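Local coordinates for protein putative sugar isomerase (Parabacteroides distasonis, PDB 3LMZ) that is probably a sugar isomerase built on a xylose isomerase-like TIM barrel, its actual substrate and reaction being unconfirmed, at residues D31-L36 and H67-A72. Sequence-based numbering, arbitrary orientation.
Sequences DLDTTL and HDKCAA
L36 and K69 bring together two neighbouring outer helices of a TIM barrel, 32-41 and 60-72, joined in sequence through strand 46-49. The short helical segments run in the same general direction, their axes crossing at -28° and 10.4 Å apart at closest approach. The apolar part is centred on L36, whose CD1 lies against the backbone of the second helix, 3.8 Å from C70 N, and also meets the aliphatic stem of K69, 3.9 Å from its CD. The other methyl, L36 CD2, faces C70 SG at 4.0 Å. L32 makes only a marginal approach to K69 but packs inward on L47 of strand 46-49, tying the helix to the barrel wall.

K69 sends its chain out with CG anti to the backbone N (chi1 -157°), bends at chi4 to place NZ, and crosses the D33 side chain at about a right angle. K69 NZ comes within salt-bridge distance of D33 OD1, 3.1 Å, but OD1 also clashes with K69 CE and both residues are modelled in two conformers, so the pairing is doubtful. At the start of the first helix, D31 is the N-cap: its OD1 takes T34 OG1 from above the carboxylate plane and T34 N in a nearly straight bond of 2.9 Å.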
loop_
_atom_site.group_PDB
_atom_site.type_symbol
_atom_site.label_atom_id
_atom_site.label_comp_id
_atom_site.label_asym_id
_atom_site.label_seq_id
_atom_site.Cartn_x
_atom_site.Cartn_y
_atom_site.Cartn_z
ATOM N N ASP A 31 -13.374 11.720 -12.639
ATOM C CA ASP A 31 -14.476 12.467 -12.081
ATOM C C ASP A 31 -14.589 12.346 -10.576
ATOM O O ASP A 31 -13.906 11.551 -9.908
ATOM C CB ASP A 31 -15.804 12.209 -12.799
ATOM C CG ASP A 31 -16.272 10.818 -12.699
ATOM O OD1 ASP A 31 -15.884 10.107 -11.753
ATOM O OD2 ASP A 31 -17.107 10.414 -13.556
ATOM N N LEU A 32 -15.475 13.158 -10.029
ATOM C CA LEU A 32 -15.650 13.147 -8.563
ATOM C C LEU A 32 -16.167 11.810 -8.039
ATOM O O LEU A 32 -15.713 11.364 -6.972
ATOM C CB LEU A 32 -16.566 14.291 -8.136
ATOM C CG LEU A 32 -16.794 14.424 -6.644
ATOM C CD1 LEU A 32 -15.539 14.711 -5.919
ATOM C CD2 LEU A 32 -17.858 15.531 -6.433
ATOM N N ASP A 33 -17.087 11.183 -8.767
ATOM C CA ASP A 33 -17.592 9.854 -8.360
ATOM C C ASP A 33 -16.437 8.875 -8.157
ATOM O O ASP A 33 -16.286 8.241 -7.100
ATOM C CB ASP A 33 -18.527 9.244 -9.407
ATOM C CG ASP A 33 -19.763 10.080 -9.672
ATOM O OD1 ASP A 33 -20.322 10.659 -8.724
ATOM O OD2 ASP A 33 -20.182 10.149 -10.853
ATOM N N THR A 34 -15.607 8.747 -9.184
ATOM C CA THR A 34 -14.462 7.825 -9.149
ATOM C C THR A 34 -13.525 8.202 -7.989
ATOM O O THR A 34 -13.037 7.329 -7.269
ATOM C CB THR A 34 -13.682 7.883 -10.483
ATOM O OG1 THR A 34 -14.576 7.478 -11.521
ATOM C CG2 THR A 34 -12.407 7.008 -10.466
ATOM N N THR A 35 -13.260 9.503 -7.823
ATOM C CA THR A 35 -12.385 9.989 -6.728
ATOM C C THR A 35 -12.936 9.575 -5.369
ATOM O O THR A 35 -12.240 8.998 -4.581
ATOM C CB THR A 35 -12.306 11.531 -6.843
ATOM O OG1 THR A 35 -11.704 11.890 -8.092
ATOM C CG2 THR A 35 -11.464 12.084 -5.609
ATOM N N LEU A 36 -14.217 9.851 -5.109
ATOM C CA LEU A 36 -14.801 9.556 -3.792
ATOM C C LEU A 36 -14.861 8.036 -3.550
ATOM O O LEU A 36 -14.608 7.592 -2.444
ATOM C CB LEU A 36 -16.183 10.203 -3.656
ATOM C CG LEU A 36 -16.193 11.723 -3.625
ATOM C CD1 LEU A 36 -17.662 12.206 -3.659
ATOM C CD2 LEU A 36 -15.434 12.266 -2.444
ATOM N N HIS A 67 -21.347 18.461 -1.271
ATOM C CA HIS A 67 -21.180 18.069 0.111
ATOM C C HIS A 67 -21.904 16.766 0.448
ATOM O O HIS A 67 -21.373 15.912 1.207
ATOM C CB HIS A 67 -21.631 19.144 1.081
ATOM C CG HIS A 67 -20.750 20.337 1.091
ATOM N ND1 HIS A 67 -19.380 20.234 1.160
ATOM C CD2 HIS A 67 -21.041 21.664 1.078
ATOM C CE1 HIS A 67 -18.858 21.456 1.156
ATOM N NE2 HIS A 67 -19.842 22.333 1.133
ATOM N N ASP A 68 -23.118 16.611 -0.087
ATOM C CA ASP A 68 -23.884 15.422 0.213
ATOM C C ASP A 68 -23.233 14.188 -0.369
ATOM O O ASP A 68 -23.192 13.129 0.255
ATOM C CB ASP A 68 -25.283 15.534 -0.356
ATOM C CG ASP A 68 -26.153 16.538 0.378
ATOM O OD1 ASP A 68 -25.815 16.915 1.529
ATOM O OD2 ASP A 68 -27.200 16.916 -0.222
ATOM N N LYS A 69 -22.696 14.300 -1.584
ATOM C CA LYS A 69 -22.015 13.159 -2.188
ATOM C C LYS A 69 -20.750 12.801 -1.390
ATOM O O LYS A 69 -20.478 11.614 -1.099
ATOM C CB LYS A 69 -21.702 13.425 -3.680
ATOM C CG LYS A 69 -21.524 12.134 -4.446
ATOM C CD LYS A 69 -20.926 12.291 -5.856
ATOM C CE LYS A 69 -20.893 10.936 -6.575
ATOM N NZ LYS A 69 -20.282 9.803 -5.793
ATOM N N CYS A 70 -19.970 13.823 -1.047
ATOM C CA CYS A 70 -18.792 13.613 -0.209
ATOM C C CYS A 70 -19.172 12.855 1.095
ATOM O O CYS A 70 -18.589 11.794 1.417
ATOM C CB CYS A 70 -18.146 14.946 0.100
ATOM S SG CYS A 70 -17.139 15.640 -1.212
ATOM N N ALA A 71 -20.217 13.321 1.787
ATOM C CA ALA A 71 -20.647 12.724 3.058
ATOM C C ALA A 71 -21.096 11.276 2.849
ATOM O O ALA A 71 -20.841 10.413 3.686
ATOM C CB ALA A 71 -21.727 13.533 3.659
ATOM N N ALA A 72 -21.781 11.014 1.733
ATOM C CA ALA A 72 -22.216 9.651 1.454
ATOM C C ALA A 72 -21.057 8.647 1.332
ATOM O O ALA A 72 -21.258 7.432 1.494
ATOM C CB ALA A 72 -23.047 9.625 0.223
#